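Local structure of amidohydrolase (Brucella melitensis biovar Abortus, 4F0L) at residues L64-F69 against D329-I334; L299-E304 against F324-D329; T123-F128 against M159-L164; Y71-L76 against E92-F97. The protein probably acts as a metal-dependent deaminase of the amidohydrolase superfamily and here carries one iron(III) ion in its TIM barrel. All blocks are in the same frame, centred on the assembly; numbering follows the deposited sequence.

Interaction 1: residues L64-F69 against D329-I334; sequences LHSHAF and DSNVLI. With FE (Fe (III) ion), chain E.
The His-X-His motif that straddles the end of the first strand of the amidohydrolase TIM barrel meets the loop after the last barrel strand. Both sides supply ligands to one iron(III) ion. His65 NE2 lies 2.2 Å from FE, and His67 binds through the same ring atom. Asp329 adds OD1 at 2.4 Å from FE; His241 and two waters complete the site. The carboxylate runs alongside both imidazoles and points the same way. Its plane is 67° from the His65 ring and 70° from the His67 ring. Asp329 OD1 sits at the edge of the His65 ring, 3.4 Å from CD2. Asp329 OD1 is 3.0 Å from His67 NE2, set by the shared metal, not a hydrogen bond. CG of Asp329 is anti to its backbone N (chi1 -175°), bringing the carboxylate beside the rings.

On the backbone, Asp329 N donates to His65 O at 2.7 Å. His67 N returns a straighter bond to Asp329 O. His67 ND1 is held by Phe128 O. Behind the site, Ser66 OG is hydrogen-bonded to Glu127 OE1 and accepts a nearly straight bond from Asn331 ND2 at 3.1 Å. Asn331 ND2 also makes a weak bond to His67 O, at 3.1 Å.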
loop_
_atom_site.group_PDB
_atom_site.type_symbol
_atom_site.label_atom_id
_atom_site.label_comp_id
_atom_site.label_asym_id
_atom_site.label_seq_id
_atom_site.Cartn_x
_atom_site.Cartn_y
_atom_site.Cartn_z
ATOM N N LEU B 64 -11.183 10.307 -9.824
ATOM C CA LEU B 64 -11.391 11.014 -11.092
ATOM C C LEU B 64 -11.164 10.188 -12.368
ATOM O O LEU B 64 -11.285 10.730 -13.446
ATOM C CB LEU B 64 -10.575 12.320 -11.121
ATOM C CG LEU B 64 -9.075 12.315 -10.863
ATOM C CD1 LEU B 64 -8.394 11.177 -11.607
ATOM C CD2 LEU B 64 -8.531 13.670 -11.289
ATOM N N HIS B 65 -10.887 8.881 -12.254
ATOM C CA HIS B 65 -10.592 8.041 -13.445
ATOM C C HIS B 65 -10.748 6.599 -13.077
ATOM O O HIS B 65 -10.012 6.073 -12.227
ATOM C CB HIS B 65 -9.172 8.272 -13.925
ATOM C CG HIS B 65 -8.832 7.614 -15.226
ATOM N ND1 HIS B 65 -9.261 8.102 -16.420
ATOM C CD2 HIS B 65 -8.044 6.513 -15.515
ATOM C CE1 HIS B 65 -8.803 7.306 -17.410
ATOM N NE2 HIS B 65 -8.036 6.358 -16.864
ATOM N N SER B 66 -11.730 5.979 -13.710
ATOM C CA SER B 66 -12.147 4.609 -13.474
ATOM C C SER B 66 -12.582 3.957 -14.784
ATOM O O SER B 66 -13.221 4.577 -15.615
ATOM C CB SER B 66 -13.308 4.590 -12.483
ATOM O OG SER B 66 -14.009 3.370 -12.494
ATOM N N HIS B 67 -12.184 2.699 -14.959
ATOM C CA HIS B 67 -12.799 1.799 -15.923
ATOM C C HIS B 67 -13.452 0.706 -15.167
ATOM O O HIS B 67 -12.794 -0.273 -14.773
ATOM C CB HIS B 67 -11.760 1.219 -16.875
ATOM C CG HIS B 67 -10.770 2.229 -17.352
ATOM N ND1 HIS B 67 -11.133 3.317 -18.040
ATOM C CD2 HIS B 67 -9.398 2.299 -17.196
ATOM C CE1 HIS B 67 -10.022 4.046 -18.321
ATOM N NE2 HIS B 67 -8.976 3.416 -17.803
ATOM N N ALA B 68 -14.766 0.823 -14.998
ATOM C CA ALA B 68 -15.486 0.002 -14.026
ATOM C C ALA B 68 -15.310 -1.492 -14.290
ATOM O O ALA B 68 -15.112 -2.255 -13.358
ATOM C CB ALA B 68 -16.962 0.358 -13.971
ATOM N N PHE B 69 -15.337 -1.911 -15.553
ATOM C CA PHE B 69 -15.274 -3.347 -15.869
ATOM C C PHE B 69 -13.988 -4.017 -15.417
ATOM O O PHE B 69 -13.989 -5.198 -15.140
ATOM C CB PHE B 69 -15.533 -3.616 -17.366
ATOM C CG PHE B 69 -14.393 -3.237 -18.274
ATOM C CD1 PHE B 69 -13.401 -4.144 -18.570
ATOM C CD2 PHE B 69 -14.327 -1.963 -18.845
ATOM C CE1 PHE B 69 -12.352 -3.790 -19.418
ATOM C CE2 PHE B 69 -13.291 -1.603 -19.688
ATOM C CZ PHE B 69 -12.295 -2.521 -19.971
ATOM N N ASP B 329 -8.577 3.825 -11.568
ATOM C CA ASP B 329 -8.145 3.488 -12.949
ATOM C C ASP B 329 -8.442 2.022 -13.279
ATOM O O ASP B 329 -9.577 1.721 -13.693
ATOM C CB ASP B 329 -6.677 3.883 -13.172
ATOM C CG ASP B 329 -6.196 3.674 -14.633
ATOM O OD1 ASP B 329 -7.010 3.317 -15.516
ATOM O OD2 ASP B 329 -5.007 3.906 -14.917
ATOM N N SER B 330 -7.468 1.127 -13.106
ATOM C CA SER B 330 -7.675 -0.307 -13.372
ATOM C C SER B 330 -8.529 -0.914 -12.300
ATOM O O SER B 330 -9.054 -2.043 -12.445
ATOM C CB SER B 330 -6.340 -1.093 -13.443
ATOM O OG SER B 330 -5.718 -1.176 -12.160
ATOM N N ASN B 331 -8.671 -0.176 -11.200
ATOM C CA ASN B 331 -9.520 -0.638 -10.079
ATOM C C ASN B 331 -9.010 -1.935 -9.455
ATOM O O ASN B 331 -9.783 -2.723 -8.837
ATOM C CB ASN B 331 -10.984 -0.717 -10.515
ATOM C CG ASN B 331 -11.566 0.689 -10.819
ATOM O OD1 ASN B 331 -11.394 1.587 -10.039
ATOM N ND2 ASN B 331 -12.255 0.857 -11.938
ATOM N N VAL B 332 -7.693 -2.151 -9.553
ATOM C CA VAL B 332 -7.056 -3.348 -8.938
ATOM C C VAL B 332 -7.126 -3.297 -7.407
ATOM O O VAL B 332 -7.302 -4.352 -6.720
ATOM C CB VAL B 332 -5.595 -3.552 -9.415
ATOM C CG1 VAL B 332 -4.664 -2.351 -9.058
ATOM C CG2 VAL B 332 -5.021 -4.847 -8.854
ATOM N N LEU B 333 -7.022 -2.099 -6.853
ATOM C CA LEU B 333 -7.019 -1.928 -5.376
ATOM C C LEU B 333 -7.555 -0.534 -5.054
ATOM O O LEU B 333 -7.044 0.455 -5.589
ATOM C CB LEU B 333 -5.590 -2.105 -4.768
ATOM C CG LEU B 333 -5.464 -2.018 -3.199
ATOM C CD1 LEU B 333 -6.463 -2.896 -2.533
ATOM C CD2 LEU B 333 -4.126 -2.476 -2.660
ATOM N N ILE B 334 -8.581 -0.474 -4.217
ATOM C CA ILE B 334 -9.373 0.743 -3.995
ATOM C C ILE B 334 -9.028 1.359 -2.616
ATOM O O ILE B 334 -9.251 0.731 -1.621
ATOM C CB ILE B 334 -10.905 0.456 -4.021
ATOM C CG1 ILE B 334 -11.337 -0.310 -5.282
ATOM C CG2 ILE B 334 -11.685 1.776 -3.877
ATOM C CD1 ILE B 334 -10.889 0.313 -6.609
HETATM FE FE FE E . -7.113 4.542 -17.618
HETATM O O HOH W 1 -4.957 4.394 -17.371
HETATM O O HOH W 2 -6.427 2.605 -18.595
#

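Interaction 2: residues L299-E304 against F324-D329; sequences LCPVTE and FGIGSD. With FE (Fe (III) ion), chain E.
The last two parallel strands of the TIM barrel meet here, where the first of them runs into the helix that begins at Pro301. The tight part lies along the backbone and around Asp329. Leu299 N donates to Gly325 O at 2.9 Å, from above the carbonyl plane. Leu299 O accepts from Gly327 N at 2.9 Å, in its carbonyl plane. Ile326 CA makes a CA-H...O contact with Leu299 O at 3.1 Å. Cys300 and Thr303 then close on the metal ligand from the N-terminal end of the helix. Cys300 SG touches Asp329 CB at 3.6 Å. The Thr303 and Asp329 side chains cross at about a right angle, with Thr303 CG2 3.3 Å from Asp329 OD2. Thr303 OG1, beside the backbone N, is bonded to Ser330 OG.

Toward the strand start the packing loosens. Leu299 CD1 meets Phe324 CD2 at 3.9 Å, and Phe324 is the one partly exposed residue of the contact. Pro301 only brushes Ile326 CG2. At the other end, a water lies between the helix start and the loop at Gly327. Thr303 N donates to this water at 2.9 Å, and it also hydrogen-bonds Gly327 O. The carboxylates of Glu304 and Asp329 lie near but not in contact; any repulsion is probably eased by the iron. Glu304 OE2 also bonds His278 ND1. Cys300 N, at the N-cap position, donates to Glu304 OE2 at 2.9 Å from above the carboxylate plane.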
loop_
_atom_site.group_PDB
_atom_site.type_symbol
_atom_site.label_atom_id
_atom_site.label_comp_id
_atom_site.label_asym_id
_atom_site.label_seq_id
_atom_site.Cartn_x
_atom_site.Cartn_y
_atom_site.Cartn_z
ATOM N N LEU B 299 -3.888 11.661 -11.757
ATOM C CA LEU B 299 -2.893 10.694 -11.314
ATOM C C LEU B 299 -3.551 9.393 -10.852
ATOM O O LEU B 299 -4.550 9.406 -10.103
ATOM C CB LEU B 299 -2.046 11.304 -10.185
ATOM C CG LEU B 299 -1.296 12.607 -10.515
ATOM C CD1 LEU B 299 -0.383 13.018 -9.338
ATOM C CD2 LEU B 299 -0.470 12.453 -11.822
ATOM N N CYS B 300 -2.944 8.278 -11.238
ATOM C CA CYS B 300 -3.429 6.956 -10.889
ATOM C C CYS B 300 -2.280 6.147 -10.308
ATOM O O CYS B 300 -1.798 5.219 -10.946
ATOM C CB CYS B 300 -4.028 6.276 -12.135
ATOM S SG CYS B 300 -5.354 7.267 -12.941
ATOM N N PRO B 301 -1.838 6.493 -9.072
ATOM C CA PRO B 301 -0.556 5.981 -8.619
ATOM C C PRO B 301 -0.473 4.450 -8.449
ATOM O O PRO B 301 0.543 3.843 -8.830
ATOM C CB PRO B 301 -0.320 6.706 -7.282
ATOM C CG PRO B 301 -1.173 7.924 -7.327
ATOM C CD PRO B 301 -2.343 7.612 -8.223
ATOM N N VAL B 302 -1.513 3.844 -7.872
ATOM C CA VAL B 302 -1.528 2.389 -7.716
ATOM C C VAL B 302 -1.535 1.667 -9.038
ATOM O O VAL B 302 -0.749 0.746 -9.223
ATOM C CB VAL B 302 -2.676 1.930 -6.821
ATOM C CG1 VAL B 302 -2.909 0.407 -6.887
ATOM C CG2 VAL B 302 -2.329 2.419 -5.411
ATOM N N THR B 303 -2.376 2.091 -9.970
ATOM C CA THR B 303 -2.395 1.468 -11.295
ATOM C C THR B 303 -1.084 1.687 -12.029
ATOM O O THR B 303 -0.552 0.772 -12.647
ATOM C CB THR B 303 -3.592 1.942 -12.156
ATOM O OG1 THR B 303 -4.810 1.524 -11.529
ATOM C CG2 THR B 303 -3.557 1.311 -13.594
ATOM N N GLU B 304 -0.519 2.886 -11.932
ATOM C CA GLU B 304 0.742 3.192 -12.600
ATOM C C GLU B 304 1.870 2.284 -12.064
ATOM O O GLU B 304 2.746 1.833 -12.813
ATOM C CB GLU B 304 1.090 4.693 -12.429
ATOM C CG GLU B 304 0.277 5.611 -13.357
ATOM C CD GLU B 304 0.059 7.019 -12.824
ATOM O OE1 GLU B 304 0.855 7.487 -11.994
ATOM O OE2 GLU B 304 -0.917 7.675 -13.244
ATOM N N PHE B 324 -3.944 18.469 -9.099
ATOM C CA PHE B 324 -4.104 17.033 -9.411
ATOM C C PHE B 324 -5.274 16.408 -8.664
ATOM O O PHE B 324 -5.758 16.966 -7.668
ATOM C CB PHE B 324 -2.814 16.272 -9.060
ATOM C CG PHE B 324 -2.681 15.951 -7.589
ATOM C CD1 PHE B 324 -2.227 16.889 -6.701
ATOM C CD2 PHE B 324 -3.044 14.684 -7.109
ATOM C CE1 PHE B 324 -2.128 16.603 -5.342
ATOM C CE2 PHE B 324 -2.956 14.382 -5.746
ATOM C CZ PHE B 324 -2.504 15.368 -4.858
ATOM N N GLY B 325 -5.722 15.260 -9.169
ATOM C CA GLY B 325 -6.581 14.339 -8.454
ATOM C C GLY B 325 -6.111 12.892 -8.613
ATOM O O GLY B 325 -5.129 12.596 -9.327
ATOM N N ILE B 326 -6.814 11.984 -7.955
ATOM C CA ILE B 326 -6.488 10.573 -8.004
ATOM C C ILE B 326 -7.630 9.742 -8.536
ATOM O O ILE B 326 -8.816 10.033 -8.288
ATOM C CB ILE B 326 -6.072 10.001 -6.627
ATOM C CG1 ILE B 326 -7.125 10.332 -5.549
ATOM C CG2 ILE B 326 -4.677 10.516 -6.254
ATOM C CD1 ILE B 326 -6.910 9.608 -4.221
ATOM N N GLY B 327 -7.248 8.707 -9.284
ATOM C CA GLY B 327 -8.177 7.740 -9.806
ATOM C C GLY B 327 -7.702 6.309 -9.656
ATOM O O GLY B 327 -6.532 6.002 -9.876
ATOM N N SER B 328 -8.635 5.422 -9.325
ATOM C CA SER B 328 -8.316 4.000 -9.149
ATOM C C SER B 328 -8.042 3.281 -10.482
ATOM O O SER B 328 -7.398 2.240 -10.504
ATOM C CB SER B 328 -9.459 3.323 -8.424
ATOM O OG SER B 328 -9.589 3.821 -7.108
ATOM N N ASP B 329 -8.577 3.825 -11.568
ATOM C CA ASP B 329 -8.145 3.488 -12.949
ATOM C C ASP B 329 -8.442 2.022 -13.279
ATOM O O ASP B 329 -9.577 1.721 -13.693
ATOM C CB ASP B 329 -6.677 3.883 -13.172
ATOM C CG ASP B 329 -6.196 3.674 -14.633
ATOM O OD1 ASP B 329 -7.010 3.317 -15.516
ATOM O OD2 ASP B 329 -5.007 3.906 -14.917
HETATM FE FE FE E . -7.113 4.542 -17.618
HETATM O O HOH W 3 -4.730 3.706 -9.409
HETATM O O HOH W 1 -4.957 4.394 -17.371
HETATM O O HOH W 2 -6.427 2.605 -18.595
#

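Interaction 3: residues T123-F128 against M159-L164; sequences TRVGEF and MGLTLL
Strands 122-129 and 160-167 are parallel neighbours in the TIM barrel, joined through helix 145-157 as a beta-alpha-beta crossover. Five backbone bonds form the ladder. Gly160 N donates to Thr123 O at 3.1 Å, and Val125 N to Gly160 O at 2.9 Å. Both donors stand above the carbonyl plane. Thr162 N meets Val125 O at 2.9 Å, nearly along the C=O axis. Glu127 N reaches Thr162 O at 3.1 Å, in the carbonyl plane. Leu164 N closes the row on Glu127 O at 3.0 Å. The other side of strand 122-129 bonds Met61, Asn63 and Ser66.

On the side of Arg124 and Thr162, the arginine chain bends at chi3 (-68°) and lays its guanidinium face over the Gly160-Leu161 peptide. Arg124 NH1 donates to Thr162 OG1 at 3.2 Å, 23° out of the guanidinium plane. Thr162 OG1 is also bonded to Met380 O, and Arg124 NH2 to Gly208 O. On the side of Val125 and Leu161 the contact is apolar, with Val125 CG1 3.7 Å from Met159 CG. Here Glu127 turns its end away from strand 160-167. OE1 is bonded to Tyr114 OH and Ser66 OG, and OE2 to Ala68 N.

The buried Arg124 and Glu127 are met by neutral oxygens and donors; Arg382, a like charge, lies close to Arg124 NH2. Glu127 probably acts as a second-shell residue that steadies the segment carrying the metal-binding histidines.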
loop_
_atom_site.group_PDB
_atom_site.type_symbol
_atom_site.label_atom_id
_atom_site.label_comp_id
_atom_site.label_asym_id
_atom_site.label_seq_id
_atom_site.Cartn_x
_atom_site.Cartn_y
_atom_site.Cartn_z
ATOM N N THR B 123 -16.547 9.967 -3.037
ATOM C CA THR B 123 -17.955 10.377 -3.136
ATOM C C THR B 123 -18.451 10.670 -4.557
ATOM O O THR B 123 -19.655 10.898 -4.778
ATOM C CB THR B 123 -18.209 11.606 -2.268
ATOM O OG1 THR B 123 -17.229 12.630 -2.541
ATOM C CG2 THR B 123 -18.130 11.208 -0.774
ATOM N N ARG B 124 -17.535 10.650 -5.522
ATOM C CA ARG B 124 -17.865 10.864 -6.944
ATOM C C ARG B 124 -16.908 10.059 -7.760
ATOM O O ARG B 124 -15.755 9.894 -7.359
ATOM C CB ARG B 124 -17.781 12.349 -7.372
ATOM C CG ARG B 124 -18.056 12.607 -8.842
ATOM C CD ARG B 124 -18.111 14.095 -9.165
ATOM N NE ARG B 124 -19.281 14.723 -8.561
ATOM C CZ ARG B 124 -20.440 14.948 -9.176
ATOM N NH1 ARG B 124 -20.632 14.588 -10.446
ATOM N NH2 ARG B 124 -21.426 15.546 -8.511
ATOM N N VAL B 125 -17.378 9.565 -8.895
ATOM C CA VAL B 125 -16.510 8.855 -9.783
ATOM C C VAL B 125 -16.527 9.478 -11.153
ATOM O O VAL B 125 -17.568 9.919 -11.642
ATOM C CB VAL B 125 -16.835 7.330 -9.855
ATOM C CG1 VAL B 125 -18.253 7.075 -10.372
ATOM C CG2 VAL B 125 -15.761 6.621 -10.716
ATOM N N GLY B 126 -15.344 9.519 -11.753
ATOM C CA GLY B 126 -15.164 9.907 -13.152
ATOM C C GLY B 126 -14.989 8.682 -13.980
ATOM O O GLY B 126 -13.915 8.102 -14.011
ATOM N N GLU B 127 -16.082 8.207 -14.557
ATOM C CA GLU B 127 -16.098 6.959 -15.297
ATOM C C GLU B 127 -15.707 7.194 -16.758
ATOM O O GLU B 127 -16.465 7.735 -17.540
ATOM C CB GLU B 127 -17.466 6.293 -15.229
ATOM C CG GLU B 127 -17.512 4.903 -15.847
ATOM C CD GLU B 127 -16.572 3.892 -15.192
ATOM O OE1 GLU B 127 -16.374 3.939 -13.949
ATOM O OE2 GLU B 127 -16.036 3.036 -15.932
ATOM N N PHE B 128 -14.502 6.767 -17.072
ATOM C CA PHE B 128 -13.856 6.971 -18.358
ATOM C C PHE B 128 -14.261 5.719 -19.131
ATOM O O PHE B 128 -13.589 4.661 -19.070
ATOM C CB PHE B 128 -12.339 7.064 -18.098
ATOM C CG PHE B 128 -11.501 7.491 -19.274
ATOM C CD1 PHE B 128 -11.139 6.579 -20.256
ATOM C CD2 PHE B 128 -10.971 8.750 -19.331
ATOM C CE1 PHE B 128 -10.294 6.953 -21.312
ATOM C CE2 PHE B 128 -10.134 9.132 -20.366
ATOM C CZ PHE B 128 -9.790 8.230 -21.361
ATOM N N MET B 159 -23.651 6.907 -5.592
ATOM C CA MET B 159 -22.347 7.483 -5.931
ATOM C C MET B 159 -22.525 8.645 -6.926
ATOM O O MET B 159 -23.328 8.540 -7.862
ATOM C CB MET B 159 -21.480 6.397 -6.578
ATOM C CG MET B 159 -20.221 6.904 -7.257
ATOM S SD MET B 159 -19.065 7.615 -6.068
ATOM C CE MET B 159 -18.118 6.129 -5.724
ATOM N N GLY B 160 -21.799 9.754 -6.705
ATOM C CA GLY B 160 -21.847 10.899 -7.641
ATOM C C GLY B 160 -21.185 10.467 -8.931
ATOM O O GLY B 160 -20.276 9.665 -8.895
ATOM N N LEU B 161 -21.653 10.968 -10.066
ATOM C CA LEU B 161 -21.143 10.519 -11.377
ATOM C C LEU B 161 -20.795 11.694 -12.293
ATOM O O LEU B 161 -21.643 12.522 -12.616
ATOM C CB LEU B 161 -22.194 9.638 -12.073
ATOM C CG LEU B 161 -21.846 9.093 -13.476
ATOM C CD1 LEU B 161 -20.568 8.255 -13.469
ATOM C CD2 LEU B 161 -23.032 8.269 -14.006
ATOM N N THR B 162 -19.541 11.757 -12.683
ATOM C CA THR B 162 -19.145 12.462 -13.862
ATOM C C THR B 162 -18.848 11.429 -14.926
ATOM O O THR B 162 -17.832 10.730 -14.884
ATOM C CB THR B 162 -17.936 13.368 -13.596
ATOM O OG1 THR B 162 -18.307 14.364 -12.640
ATOM C CG2 THR B 162 -17.457 14.011 -14.869
ATOM N N LEU B 163 -19.734 11.330 -15.892
ATOM C CA LEU B 163 -19.653 10.305 -16.914
ATOM C C LEU B 163 -18.910 10.861 -18.109
ATOM O O LEU B 163 -19.232 11.947 -18.593
ATOM C CB LEU B 163 -21.049 9.846 -17.319
ATOM C CG LEU B 163 -21.201 8.813 -18.432
ATOM C CD1 LEU B 163 -20.673 7.451 -17.971
ATOM C CD2 LEU B 163 -22.680 8.745 -18.802
ATOM N N LEU B 164 -17.895 10.119 -18.558
ATOM C CA LEU B 164 -16.982 10.586 -19.597
ATOM C C LEU B 164 -16.896 9.517 -20.719
ATOM O O LEU B 164 -15.958 8.709 -20.764
ATOM C CB LEU B 164 -15.606 10.835 -18.973
ATOM C CG LEU B 164 -15.566 11.871 -17.833
ATOM C CD1 LEU B 164 -14.253 11.739 -17.065
ATOM C CD2 LEU B 164 -15.785 13.309 -18.302
#

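Interaction 4: residues Y71-L76 against E92-F97; sequences YGMAGL and EIMYKF
Tyr71 OH is gripped by two hydrogen bonds, one to Asp116 and one to Arg402 of the second subunit. Tyr71 O is also held twice, by Ala74 N and by Arg420 of that subunit. Met73 to Leu76 form a type II beta turn, closed by Leu76 N on Met73 O at 2.9 Å. Gly75 takes its third position with a positive phi (86°).

The meeting with helix 88-100 is apolar. Met73 CG sits in the crowded position between the backbone N and the carbonyl carbon (chi1 81°). Met73 CB lies over one face of the Phe97 ring, 4.1 Å from the centroid and 19° off the normal. This is a CH-pi contact. Met73 CB also touches Ile93 CG2 at 3.8 Å. Farther out, Met73 SD rests 3.6 Å from Met94 CA, and a bend at chi3 carries CE to Met94 CB at 3.8 Å. Gly72 has no side chain, so the ring comes close: Phe97 CZ is 3.3 Å from Gly72 O. Leu76 CD1 approaches Phe97 CZ more loosely, at 4.2 Å.

The contact packs the loop after barrel strand 56-66 against helix 88-100, while C-terminal helix 442-457 packs on Phe97 and Leu76.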
loop_
_atom_site.group_PDB
_atom_site.type_symbol
_atom_site.label_atom_id
_atom_site.label_comp_id
_atom_site.label_asym_id
_atom_site.label_seq_id
_atom_site.Cartn_x
_atom_site.Cartn_y
_atom_site.Cartn_z
ATOM N N TYR B 71 -12.519 -3.701 -12.680
ATOM C CA TYR B 71 -12.655 -4.167 -11.292
ATOM C C TYR B 71 -12.859 -5.680 -11.264
ATOM O O TYR B 71 -12.455 -6.347 -10.326
ATOM C CB TYR B 71 -13.848 -3.502 -10.640
ATOM C CG TYR B 71 -14.152 -3.830 -9.178
ATOM C CD1 TYR B 71 -13.346 -3.358 -8.138
ATOM C CD2 TYR B 71 -15.312 -4.539 -8.844
ATOM C CE1 TYR B 71 -13.648 -3.636 -6.807
ATOM C CE2 TYR B 71 -15.642 -4.800 -7.534
ATOM C CZ TYR B 71 -14.796 -4.359 -6.506
ATOM O OH TYR B 71 -15.154 -4.623 -5.203
ATOM N N GLY B 72 -13.547 -6.211 -12.272
ATOM C CA GLY B 72 -13.752 -7.655 -12.358
ATOM C C GLY B 72 -12.456 -8.453 -12.505
ATOM O O GLY B 72 -12.394 -9.600 -12.097
ATOM N N MET B 73 -11.415 -7.844 -13.054
ATOM C CA MET B 73 -10.155 -8.552 -13.265
ATOM C C MET B 73 -9.130 -8.278 -12.177
ATOM O O MET B 73 -8.013 -8.809 -12.238
ATOM C CB MET B 73 -9.564 -8.232 -14.652
ATOM C CG MET B 73 -8.800 -6.915 -14.728
ATOM S SD MET B 73 -8.434 -6.408 -16.432
ATOM C CE MET B 73 -6.679 -6.809 -16.491
ATOM N N ALA B 74 -9.503 -7.505 -11.161
ATOM C CA ALA B 74 -8.563 -7.133 -10.102
ATOM C C ALA B 74 -7.995 -8.392 -9.427
ATOM O O ALA B 74 -8.746 -9.271 -9.004
ATOM C CB ALA B 74 -9.242 -6.229 -9.083
ATOM N N GLY B 75 -6.662 -8.476 -9.350
ATOM C CA GLY B 75 -5.999 -9.600 -8.706
ATOM C C GLY B 75 -5.772 -10.794 -9.617
ATOM O O GLY B 75 -5.089 -11.721 -9.229
ATOM N N LEU B 76 -6.314 -10.750 -10.830
ATOM C CA LEU B 76 -6.199 -11.804 -11.790
ATOM C C LEU B 76 -5.087 -11.578 -12.833
ATOM O O LEU B 76 -4.797 -12.490 -13.557
ATOM C CB LEU B 76 -7.563 -12.057 -12.477
ATOM C CG LEU B 76 -8.782 -12.350 -11.541
ATOM C CD1 LEU B 76 -10.067 -12.619 -12.327
ATOM C CD2 LEU B 76 -8.568 -13.527 -10.600
ATOM N N GLU B 92 -4.288 -9.689 -22.187
ATOM C CA GLU B 92 -5.092 -10.901 -22.446
ATOM C C GLU B 92 -6.297 -10.960 -21.500
ATOM O O GLU B 92 -7.422 -11.201 -21.944
ATOM C CB GLU B 92 -4.273 -12.201 -22.336
ATOM C CG GLU B 92 -5.147 -13.463 -22.360
ATOM C CD GLU B 92 -4.393 -14.751 -22.693
ATOM O OE1 GLU B 92 -3.289 -14.969 -22.144
ATOM O OE2 GLU B 92 -4.923 -15.562 -23.500
ATOM N N ILE B 93 -6.051 -10.749 -20.204
ATOM C CA ILE B 93 -7.118 -10.787 -19.220
ATOM C C ILE B 93 -8.062 -9.605 -19.479
ATOM O O ILE B 93 -9.271 -9.784 -19.490
ATOM C CB ILE B 93 -6.602 -10.793 -17.771
ATOM C CG1 ILE B 93 -5.679 -12.008 -17.504
ATOM C CG2 ILE B 93 -7.770 -10.804 -16.794
ATOM C CD1 ILE B 93 -6.257 -13.374 -17.850
ATOM N N MET B 94 -7.515 -8.426 -19.757
ATOM C CA MET B 94 -8.349 -7.253 -19.960
ATOM C C MET B 94 -9.304 -7.453 -21.153
ATOM O O MET B 94 -10.500 -7.174 -21.037
ATOM C CB MET B 94 -7.520 -5.983 -20.130
ATOM C CG MET B 94 -8.372 -4.716 -20.044
ATOM S SD MET B 94 -9.061 -4.191 -21.643
ATOM C CE MET B 94 -7.640 -3.260 -22.222
ATOM N N TYR B 95 -8.778 -7.958 -22.272
ATOM C CA TYR B 95 -9.609 -8.227 -23.448
ATOM C C TYR B 95 -10.582 -9.425 -23.245
ATOM O O TYR B 95 -11.676 -9.402 -23.776
ATOM C CB TYR B 95 -8.762 -8.365 -24.732
ATOM C CG TYR B 95 -8.363 -7.016 -25.288
ATOM C CD1 TYR B 95 -9.255 -6.273 -26.059
ATOM C CD2 TYR B 95 -7.110 -6.451 -25.001
ATOM C CE1 TYR B 95 -8.904 -5.019 -26.542
ATOM C CE2 TYR B 95 -6.752 -5.202 -25.482
ATOM C CZ TYR B 95 -7.654 -4.483 -26.245
ATOM O OH TYR B 95 -7.297 -3.234 -26.713
ATOM N N LYS B 96 -10.221 -10.437 -22.451
ATOM C CA LYS B 96 -11.190 -11.486 -22.105
ATOM C C LYS B 96 -12.443 -10.885 -21.452
ATOM O O LYS B 96 -13.558 -11.188 -21.881
ATOM C CB LYS B 96 -10.592 -12.545 -21.192
ATOM C CG LYS B 96 -11.621 -13.555 -20.687
ATOM C CD LYS B 96 -10.978 -14.807 -20.111
ATOM C CE LYS B 96 -11.954 -15.566 -19.214
ATOM N NZ LYS B 96 -11.499 -16.952 -18.898
ATOM N N PHE B 97 -12.258 -10.012 -20.451
ATOM C CA PHE B 97 -13.388 -9.300 -19.830
ATOM C C PHE B 97 -14.078 -8.332 -20.813
ATOM O O PHE B 97 -15.297 -8.353 -20.937
ATOM C CB PHE B 97 -12.964 -8.524 -18.568
ATOM C CG PHE B 97 -12.874 -9.379 -17.336
ATOM C CD1 PHE B 97 -11.849 -10.310 -17.203
ATOM C CD2 PHE B 97 -13.837 -9.285 -16.328
ATOM C CE1 PHE B 97 -11.766 -11.119 -16.074
ATOM C CE2 PHE B 97 -13.762 -10.087 -15.205
ATOM C CZ PHE B 97 -12.724 -11.002 -15.076
#

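In the fold
From the N terminus, strand 56-66 enters the barrel and delivers 64-69. Interaction 4 closes first, a short loop in which 71-76 folds back on helix 88-100. Interaction 3 follows, joining strand 122-129 to strand 160-167 across one helix. Interaction 2 comes much later and pairs the ends of the last two barrel strands. These three are in series, and none crosses another. Interaction 1 spans them all: it brings 329-334 back to 64-69 and so joins the last strand of the barrel to the first. It shares Asp329 and the iron with interaction 2. It touches interaction 3 through Glu127, and interaction 4 through Ala74. Interactions 1 and 4 also reach the second subunit.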